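Local coordinates for uncharacterized TetR family protein (Streptomyces coelicolor A3, PDB 3IUV) that probably binds DNA as a transcriptional regulator of the TetR family, although its precise function is unknown, at residues A19-G24 and A37-V42; L31-V36 and S46-F51; R92-W97 and A150-I155. One frame throughout, in Å; residues are numbered along the deposited sequence.

Overall arrangement
Interactions 1 and 2 lie in the TetR-type N-terminal region, their centres about 9 Å apart, and interlock: along the chain their segments come in the order 19-24, 31-36, 37-42, 46-51. Both use helix 33-40, which interaction 1 ties to helix 11-24 and interaction 2 to helix 44-50. They touch directly, as Leu31 packs on Ala19, Val22 and Val23. Interaction 3 follows both in sequence and joins helices 86-98 and 142-161 of the C-terminal region, its centre about 28 Å from that of interaction 1 and about 32 Å from that of interaction 2. Interaction 2 thus lies within the predicted helix-turn-helix, interaction 1 ties it to helix 11-24, and helix 142-161 also packs on the second subunit.

Interaction 1 (A19-G24 and A37-V42); sequences AIRVVG and AAEADV
Arg21 and Glu39 meet across the two helices with their side chains crossing at a slant, the guanidinium and carboxylate planes 67° apart. The bond between them is a single-pronged salt bridge: Arg21 NH2 donates to Glu39 OE2 over 3.3 Å, with an N-H...O angle of 161°. OE2 lies almost in the guanidinium plane, whereas the nitrogen comes to OE2 from above the carboxylate plane, so the two groups do not form a flat, two-bond pairing. Arg21 NE stays farther off, 3.6 Å from Glu39 OE2. The bend at chi3 of Arg21 (-42°) turns the end of the chain toward helix 33-40, and the edge of the guanidinium also comes beside the Glu39 carbonyl, where the angle is too poor for a hydrogen bond.

The aliphatic part of Glu39 serves a second partner. The Val22 and Glu39 side chains run antiparallel past each other, with Val22 CG2 3.4 Å from Glu39 CG and 3.5 Å from Glu39 CB. A buried methyl therefore backs a charged pair at the exposed margin.

The pair ties helix 33-40, the first of the predicted helix-turn-helix, to helix 11-24 of the TetR-type N-terminal region. Helix 33-40 ends just past the contact in a Schellman motif, with Asp41 at positive phi. Ala40 packs on Ala18 and its carbonyl accepts a bond from Arg14, both on helix 11-24, while Val42 and Ala37 reach Thr47 of helix 44-50.

Interaction 2 (L31-V36 and S46-F51); sequences LSHRTV and STTYHF
His33 is carried toward helix 44-50 by chi1 of -73°, which sets CG opposite the carbonyl carbon, and chi2 of 100° then turns the ring so that its CD2-NE2 side meets Thr47 and Phe51. His33 NE2 donates a hydrogen bond to Phe51 O over 2.7 Å; the N-H...O angle is 148°, and the carbonyl oxygen sits slightly off the ring plane. Thr47 CG2 lies at the ring edge, 3.2 Å from His33 CD2, and also touches His33 CB at 3.5 Å. Thr48 CG2 comes from another direction, its side chain roughly perpendicular to that of His33, and stands 3.6 Å from His33 CD2.

Phe51 is the first residue past helix 44-50, so the bond links the opening turn of helix 33-40, with Ser32 at its N-cap position, to the far end of the second helix of the predicted helix-turn-helix. Leu54 of helix 54-73 packs on His33. An alanine in place of His33 would probably leave Phe51 O without this donor and the Thr47 and Thr48 methyls without the ring they pack on. One imidazole does two jobs: its N-H satisfies a carbonyl just beyond the helix end, and its CD2 carbon packs against two threonine methyls.

Interaction 3 (R92-W97 and A150-I155); sequences RVLGEW and AVLDGI
Leu94 reaches across from helix 86-98 and divides its two methyls between a pair of residues one turn apart on helix 142-161. Leu94 CD1 goes to Ile155, lying 3.7 Å from Ile155 CG2 and 4.2 Å from Ile155 CB, and the two side chains cross at an angle rather than lying alongside. Leu94 CD2 takes the other partner, standing 4.2 Å from Leu152 CD2 in a looser methyl-to-methyl contact. Leu94 CD1 also comes within 4.1 Å of Leu152 O.

The torsion of Ile155 accounts for its share: chi1 of -73° swings CG1 beside the backbone N and leaves CG2 opposite that nitrogen, the branch that meets Leu94. The CB atoms of Leu94 and Ile155 both point at the opposing helix. The nearest pair of CA atoms across the two segments is Leu94 CA and Leu152 CA, 7.4 Å apart.

Further residues flank this apolar group. Tyr166, in a loop, packs on both Leu94 and Ile155, and Trp128 of helix 121-139 packs on Leu152. On the side of helix 86-98 toward helix 54-73, Val93 rests on Phe69 and Val72, while Trp97 makes an edge-to-face stack with Phe69. The next residue along from Leu152, Asp153, packs on Leu157 of the second subunit, which places helix 142-161 beside the dimer interface.

All three touching residues are buried, and 145 Å² is buried between the segments. Within the all-helical, tetracycline-repressor-like C-terminal domain, this contact rests on apolar side chains, so its fit depends on shape and burial rather than on directional bonds.

Interaction 1 (A19-G24 and A37-V42)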
loop_
_atom_site.group_PDB
_atom_site.type_symbol
_atom_site.label_atom_id
_atom_site.label_comp_id
_atom_site.label_asym_id
_atom_site.label_seq_id
_atom_site.Cartn_x
_atom_site.Cartn_y
_atom_site.Cartn_z
ATOM N N ALA A 19 -2.426 16.899 -13.627
ATOM C CA ALA A 19 -2.517 16.610 -12.205
ATOM C C ALA A 19 -1.752 15.326 -11.993
ATOM O O ALA A 19 -0.917 15.208 -11.088
ATOM C CB ALA A 19 -3.956 16.419 -11.798
ATOM N N ILE A 20 -2.047 14.368 -12.862
ATOM C CA ILE A 20 -1.367 13.089 -12.864
ATOM C C ILE A 20 0.154 13.265 -12.842
ATOM O O ILE A 20 0.829 12.739 -11.960
ATOM C CB ILE A 20 -1.856 12.204 -14.046
ATOM C CG1 ILE A 20 -2.980 11.276 -13.566
ATOM C CG2 ILE A 20 -0.719 11.400 -14.660
ATOM C CD1 ILE A 20 -3.807 10.633 -14.687
ATOM N N ARG A 21 0.698 14.031 -13.776
ATOM C CA ARG A 21 2.151 14.179 -13.839
ATOM C C ARG A 21 2.730 14.928 -12.637
ATOM O O ARG A 21 3.796 14.569 -12.120
ATOM C CB ARG A 21 2.569 14.852 -15.145
ATOM C CG ARG A 21 2.107 14.103 -16.381
ATOM C CD ARG A 21 2.612 14.788 -17.630
ATOM N NE ARG A 21 2.482 16.239 -17.525
ATOM C CZ ARG A 21 1.359 16.914 -17.763
ATOM N NH1 ARG A 21 0.253 16.267 -18.119
ATOM N NH2 ARG A 21 1.340 18.238 -17.642
ATOM N N VAL A 22 2.025 15.964 -12.196
ATOM C CA VAL A 22 2.465 16.739 -11.049
ATOM C C VAL A 22 2.747 15.837 -9.829
ATOM O O VAL A 22 3.708 16.067 -9.099
ATOM C CB VAL A 22 1.460 17.888 -10.717
ATOM C CG1 VAL A 22 1.822 18.588 -9.413
ATOM C CG2 VAL A 22 1.418 18.904 -11.853
ATOM N N VAL A 23 1.951 14.788 -9.642
ATOM C CA VAL A 23 1.995 14.009 -8.397
ATOM C C VAL A 23 3.024 12.866 -8.308
ATOM O O VAL A 23 3.715 12.733 -7.302
ATOM C CB VAL A 23 0.615 13.440 -8.058
ATOM C CG1 VAL A 23 -0.359 14.563 -7.754
ATOM C CG2 VAL A 23 0.122 12.605 -9.203
ATOM N N GLY A 24 3.114 12.022 -9.331
ATOM C CA GLY A 24 4.093 10.946 -9.308
ATOM C C GLY A 24 5.474 11.569 -9.271
ATOM O O GLY A 24 6.487 10.907 -9.008
ATOM N N ALA A 37 -2.444 24.092 -12.949
ATOM C CA ALA A 37 -2.629 25.079 -14.011
ATOM C C ALA A 37 -1.305 25.310 -14.734
ATOM O O ALA A 37 -1.221 25.230 -15.958
ATOM C CB ALA A 37 -3.174 26.381 -13.454
ATOM N N ALA A 38 -0.265 25.589 -13.961
ATOM C CA ALA A 38 1.075 25.707 -14.517
ATOM C C ALA A 38 1.404 24.510 -15.404
ATOM O O ALA A 38 1.658 24.677 -16.598
ATOM C CB ALA A 38 2.112 25.848 -13.401
ATOM N N GLU A 39 1.393 23.308 -14.832
ATOM C CA GLU A 39 1.811 22.129 -15.595
ATOM C C GLU A 39 1.015 21.943 -16.874
ATOM O O GLU A 39 1.545 21.443 -17.864
ATOM C CB GLU A 39 1.773 20.841 -14.759
ATOM C CG GLU A 39 3.155 20.222 -14.486
ATOM C CD GLU A 39 4.086 20.254 -15.704
ATOM O OE1 GLU A 39 4.695 21.322 -15.972
ATOM O OE2 GLU A 39 4.222 19.207 -16.383
ATOM N N ALA A 40 -0.251 22.356 -16.855
ATOM C CA ALA A 40 -1.141 22.130 -17.986
ATOM C C ALA A 40 -1.058 23.258 -19.005
ATOM O O ALA A 40 -1.613 23.149 -20.102
ATOM C CB ALA A 40 -2.581 21.948 -17.505
ATOM N N ASP A 41 -0.351 24.330 -18.649
ATOM C CA ASP A 41 -0.346 25.543 -19.460
ATOM C C ASP A 41 -1.805 25.862 -19.801
ATOM O O ASP A 41 -2.234 25.851 -20.962
ATOM C CB ASP A 41 0.514 25.371 -20.716
ATOM C CG ASP A 41 0.874 26.701 -21.371
ATOM O OD1 ASP A 41 1.098 27.698 -20.646
ATOM O OD2 ASP A 41 0.934 26.748 -22.620
ATOM N N VAL A 42 -2.556 26.137 -18.745
ATOM C CA VAL A 42 -3.994 26.293 -18.806
ATOM C C VAL A 42 -4.316 27.300 -17.722
ATOM O O VAL A 42 -3.683 27.307 -16.669
ATOM C CB VAL A 42 -4.695 24.928 -18.539
ATOM C CG1 VAL A 42 -5.858 25.084 -17.582
ATOM C CG2 VAL A 42 -5.105 24.262 -19.852
#

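Interaction 2 (L31-V36 and S46-F51)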
loop_
_atom_site.group_PDB
_atom_site.type_symbol
_atom_site.label_atom_id
_atom_site.label_comp_id
_atom_site.label_asym_id
_atom_site.label_seq_id
_atom_site.Cartn_x
_atom_site.Cartn_y
_atom_site.Cartn_z
ATOM N N LEU A 31 0.597 19.172 -5.627
ATOM C CA LEU A 31 -0.463 19.367 -6.608
ATOM C C LEU A 31 -1.618 20.222 -6.096
ATOM O O LEU A 31 -2.342 19.837 -5.178
ATOM C CB LEU A 31 -0.960 18.012 -7.123
ATOM C CG LEU A 31 -2.419 17.907 -7.562
ATOM C CD1 LEU A 31 -2.542 17.110 -8.844
ATOM C CD2 LEU A 31 -3.250 17.294 -6.455
ATOM N N SER A 32 -1.777 21.390 -6.707
ATOM C CA SER A 32 -2.850 22.307 -6.362
ATOM C C SER A 32 -3.295 22.987 -7.636
ATOM O O SER A 32 -2.535 23.048 -8.599
ATOM C CB SER A 32 -2.343 23.367 -5.400
ATOM O OG SER A 32 -1.579 24.328 -6.107
ATOM N N HIS A 33 -4.518 23.510 -7.637
ATOM C CA HIS A 33 -5.046 24.239 -8.793
ATOM C C HIS A 33 -3.988 25.036 -9.517
ATOM O O HIS A 33 -3.898 24.995 -10.743
ATOM C CB HIS A 33 -6.147 25.196 -8.367
ATOM C CG HIS A 33 -7.415 24.503 -8.008
ATOM N ND1 HIS A 33 -7.782 24.263 -6.705
ATOM C CD2 HIS A 33 -8.381 23.961 -8.786
ATOM C CE1 HIS A 33 -8.935 23.614 -6.691
ATOM N NE2 HIS A 33 -9.315 23.414 -7.942
ATOM N N ARG A 34 -3.198 25.772 -8.746
ATOM C CA ARG A 34 -2.222 26.664 -9.329
ATOM C C ARG A 34 -1.084 25.874 -9.985
ATOM O O ARG A 34 -0.574 26.277 -11.031
ATOM C CB ARG A 34 -1.714 27.655 -8.276
ATOM C CG ARG A 34 -1.172 28.937 -8.850
ATOM C CD ARG A 34 -1.685 30.151 -8.087
ATOM N NE ARG A 34 -1.313 31.397 -8.754
ATOM C CZ ARG A 34 -1.980 32.545 -8.634
ATOM N NH1 ARG A 34 -3.065 32.605 -7.874
ATOM N NH2 ARG A 34 -1.568 33.635 -9.278
ATOM N N THR A 35 -0.715 24.735 -9.396
ATOM C CA THR A 35 0.427 23.954 -9.886
ATOM C C THR A 35 0.025 23.066 -11.044
ATOM O O THR A 35 0.803 22.819 -11.969
ATOM C CB THR A 35 1.029 23.042 -8.809
ATOM O OG1 THR A 35 0.852 23.632 -7.515
ATOM C CG2 THR A 35 2.503 22.844 -9.083
ATOM N N VAL A 36 -1.197 22.562 -10.963
ATOM C CA VAL A 36 -1.820 21.886 -12.083
ATOM C C VAL A 36 -2.059 22.855 -13.249
ATOM O O VAL A 36 -1.894 22.493 -14.409
ATOM C CB VAL A 36 -3.139 21.253 -11.648
ATOM C CG1 VAL A 36 -3.551 20.173 -12.628
ATOM C CG2 VAL A 36 -2.982 20.659 -10.261
ATOM N N SER A 46 -9.739 27.812 -15.892
ATOM C CA SER A 46 -10.079 26.554 -16.549
ATOM C C SER A 46 -10.083 25.456 -15.518
ATOM O O SER A 46 -11.009 24.651 -15.374
ATOM C CB SER A 46 -8.971 26.186 -17.536
ATOM O OG SER A 46 -9.312 26.444 -18.881
ATOM N N THR A 47 -8.951 25.419 -14.859
ATOM C CA THR A 47 -8.651 24.510 -13.799
ATOM C C THR A 47 -9.813 24.453 -12.803
ATOM O O THR A 47 -10.301 23.374 -12.443
ATOM C CB THR A 47 -7.323 24.991 -13.166
ATOM O OG1 THR A 47 -6.258 24.131 -13.605
ATOM C CG2 THR A 47 -7.411 25.091 -11.641
ATOM N N THR A 48 -10.296 25.610 -12.382
ATOM C CA THR A 48 -11.319 25.604 -11.363
ATOM C C THR A 48 -12.719 25.388 -11.975
ATOM O O THR A 48 -13.637 24.862 -11.337
ATOM C CB THR A 48 -11.204 26.857 -10.489
ATOM O OG1 THR A 48 -11.539 28.010 -11.260
ATOM C CG2 THR A 48 -9.763 27.013 -9.989
ATOM N N TYR A 49 -12.861 25.772 -13.233
ATOM C CA TYR A 49 -14.115 25.612 -13.948
ATOM C C TYR A 49 -14.427 24.116 -14.015
ATOM O O TYR A 49 -15.567 23.669 -13.894
ATOM C CB TYR A 49 -13.978 26.239 -15.339
ATOM C CG TYR A 49 -15.147 26.024 -16.260
ATOM C CD1 TYR A 49 -16.423 26.415 -15.889
ATOM C CD2 TYR A 49 -14.966 25.436 -17.517
ATOM C CE1 TYR A 49 -17.493 26.222 -16.732
ATOM C CE2 TYR A 49 -16.026 25.234 -18.364
ATOM C CZ TYR A 49 -17.292 25.633 -17.966
ATOM O OH TYR A 49 -18.361 25.445 -18.807
ATOM N N HIS A 50 -13.378 23.335 -14.149
ATOM C CA HIS A 50 -13.536 21.902 -14.181
ATOM C C HIS A 50 -13.427 21.234 -12.807
ATOM O O HIS A 50 -13.976 20.165 -12.598
ATOM C CB HIS A 50 -12.549 21.311 -15.178
ATOM C CG HIS A 50 -12.850 21.707 -16.585
ATOM N ND1 HIS A 50 -13.934 21.221 -17.274
ATOM C CD2 HIS A 50 -12.228 22.582 -17.422
ATOM C CE1 HIS A 50 -13.967 21.758 -18.480
ATOM N NE2 HIS A 50 -12.937 22.583 -18.591
ATOM N N PHE A 51 -12.741 21.853 -11.859
ATOM C CA PHE A 51 -12.607 21.220 -10.552
ATOM C C PHE A 51 -12.624 22.248 -9.455
ATOM O O PHE A 51 -11.633 22.943 -9.241
ATOM C CB PHE A 51 -11.315 20.394 -10.462
ATOM C CG PHE A 51 -11.182 19.365 -11.543
ATOM C CD1 PHE A 51 -10.353 19.587 -12.632
ATOM C CD2 PHE A 51 -11.899 18.177 -11.482
ATOM C CE1 PHE A 51 -10.235 18.639 -13.645
ATOM C CE2 PHE A 51 -11.793 17.226 -12.496
ATOM C CZ PHE A 51 -10.961 17.459 -13.581
#

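Interaction 3 (R92-W97 and A150-I155)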
loop_
_atom_site.group_PDB
_atom_site.type_symbol
_atom_site.label_atom_id
_atom_site.label_comp_id
_atom_site.label_asym_id
_atom_site.label_seq_id
_atom_site.Cartn_x
_atom_site.Cartn_y
_atom_site.Cartn_z
ATOM N N ARG A 92 -1.385 -12.364 -15.938
ATOM C CA ARG A 92 -1.177 -11.581 -17.159
ATOM C C ARG A 92 -1.822 -10.185 -17.079
ATOM O O ARG A 92 -1.326 -9.244 -17.686
ATOM C CB ARG A 92 -1.658 -12.350 -18.394
ATOM N N VAL A 93 -2.912 -10.042 -16.334
ATOM C CA VAL A 93 -3.434 -8.706 -16.061
ATOM C C VAL A 93 -2.409 -7.922 -15.243
ATOM O O VAL A 93 -2.037 -6.801 -15.582
ATOM C CB VAL A 93 -4.783 -8.750 -15.323
ATOM C CG1 VAL A 93 -5.070 -7.397 -14.665
ATOM C CG2 VAL A 93 -5.912 -9.149 -16.297
ATOM N N LEU A 94 -1.945 -8.536 -14.166
ATOM C CA LEU A 94 -0.868 -7.972 -13.375
ATOM C C LEU A 94 0.405 -7.696 -14.188
ATOM O O LEU A 94 1.042 -6.662 -14.003
ATOM C CB LEU A 94 -0.536 -8.884 -12.196
ATOM C CG LEU A 94 -1.377 -8.711 -10.938
ATOM C CD1 LEU A 94 -0.514 -9.050 -9.724
ATOM C CD2 LEU A 94 -1.897 -7.282 -10.853
ATOM N N GLY A 95 0.784 -8.617 -15.069
ATOM C CA GLY A 95 1.948 -8.409 -15.928
ATOM C C GLY A 95 1.813 -7.149 -16.772
ATOM O O GLY A 95 2.770 -6.404 -16.944
ATOM N N GLU A 96 0.615 -6.897 -17.292
ATOM C CA GLU A 96 0.372 -5.701 -18.093
ATOM C C GLU A 96 0.312 -4.439 -17.239
ATOM O O GLU A 96 1.062 -3.491 -17.471
ATOM C CB GLU A 96 -0.914 -5.851 -18.896
ATOM C CG GLU A 96 -0.841 -6.944 -19.935
ATOM C CD GLU A 96 -2.175 -7.221 -20.591
ATOM O OE1 GLU A 96 -2.945 -6.267 -20.835
ATOM O OE2 GLU A 96 -2.446 -8.403 -20.873
ATOM N N TRP A 97 -0.587 -4.435 -16.257
ATOM C CA TRP A 97 -0.751 -3.318 -15.323
ATOM C C TRP A 97 0.576 -2.812 -14.766
ATOM O O TRP A 97 0.672 -1.672 -14.312
ATOM C CB TRP A 97 -1.651 -3.761 -14.171
ATOM C CG TRP A 97 -1.926 -2.736 -13.099
ATOM C CD1 TRP A 97 -1.692 -2.874 -11.758
ATOM C CD2 TRP A 97 -2.525 -1.437 -13.270
ATOM N NE1 TRP A 97 -2.097 -1.744 -11.087
ATOM C CE2 TRP A 97 -2.611 -0.850 -11.988
ATOM C CE3 TRP A 97 -2.987 -0.719 -14.379
ATOM C CZ2 TRP A 97 -3.148 0.430 -11.790
ATOM C CZ3 TRP A 97 -3.514 0.554 -14.178
ATOM C CH2 TRP A 97 -3.589 1.114 -12.894
ATOM N N ALA A 150 -6.556 -9.468 -2.309
ATOM C CA ALA A 150 -5.550 -9.063 -1.343
ATOM C C ALA A 150 -4.124 -9.330 -1.870
ATOM O O ALA A 150 -3.178 -8.568 -1.627
ATOM C CB ALA A 150 -5.780 -9.786 -0.021
ATOM N N VAL A 151 -3.973 -10.414 -2.607
ATOM C CA VAL A 151 -2.655 -10.774 -3.086
ATOM C C VAL A 151 -2.245 -9.974 -4.332
ATOM O O VAL A 151 -1.074 -9.647 -4.491
ATOM C CB VAL A 151 -2.535 -12.284 -3.287
ATOM C CG1 VAL A 151 -3.258 -12.724 -4.566
ATOM C CG2 VAL A 151 -1.094 -12.671 -3.300
ATOM N N LEU A 152 -3.202 -9.618 -5.186
ATOM C CA LEU A 152 -2.900 -8.684 -6.265
ATOM C C LEU A 152 -2.192 -7.450 -5.715
ATOM O O LEU A 152 -1.080 -7.117 -6.135
ATOM C CB LEU A 152 -4.151 -8.281 -7.033
ATOM C CG LEU A 152 -4.651 -9.335 -8.039
ATOM C CD1 LEU A 152 -5.485 -10.416 -7.369
ATOM C CD2 LEU A 152 -5.470 -8.701 -9.159
ATOM N N ASP A 153 -2.834 -6.787 -4.763
ATOM C CA ASP A 153 -2.257 -5.610 -4.121
ATOM C C ASP A 153 -0.891 -5.870 -3.510
ATOM O O ASP A 153 0.043 -5.102 -3.723
ATOM C CB ASP A 153 -3.197 -5.070 -3.043
ATOM C CG ASP A 153 -3.818 -3.742 -3.421
ATOM O OD1 ASP A 153 -3.307 -3.075 -4.349
ATOM O OD2 ASP A 153 -4.819 -3.370 -2.779
ATOM N N GLY A 154 -0.779 -6.948 -2.744
ATOM C CA GLY A 154 0.485 -7.357 -2.140
ATOM C C GLY A 154 1.584 -7.529 -3.167
ATOM O O GLY A 154 2.581 -6.799 -3.160
ATOM N N ILE A 155 1.400 -8.493 -4.060
ATOM C CA ILE A 155 2.312 -8.677 -5.187
ATOM C C ILE A 155 2.670 -7.324 -5.826
ATOM O O ILE A 155 3.839 -6.993 -5.958
ATOM C CB ILE A 155 1.731 -9.685 -6.234
ATOM C CG1 ILE A 155 1.806 -11.119 -5.689
ATOM C CG2 ILE A 155 2.442 -9.570 -7.600
ATOM C CD1 ILE A 155 0.871 -12.165 -6.388
#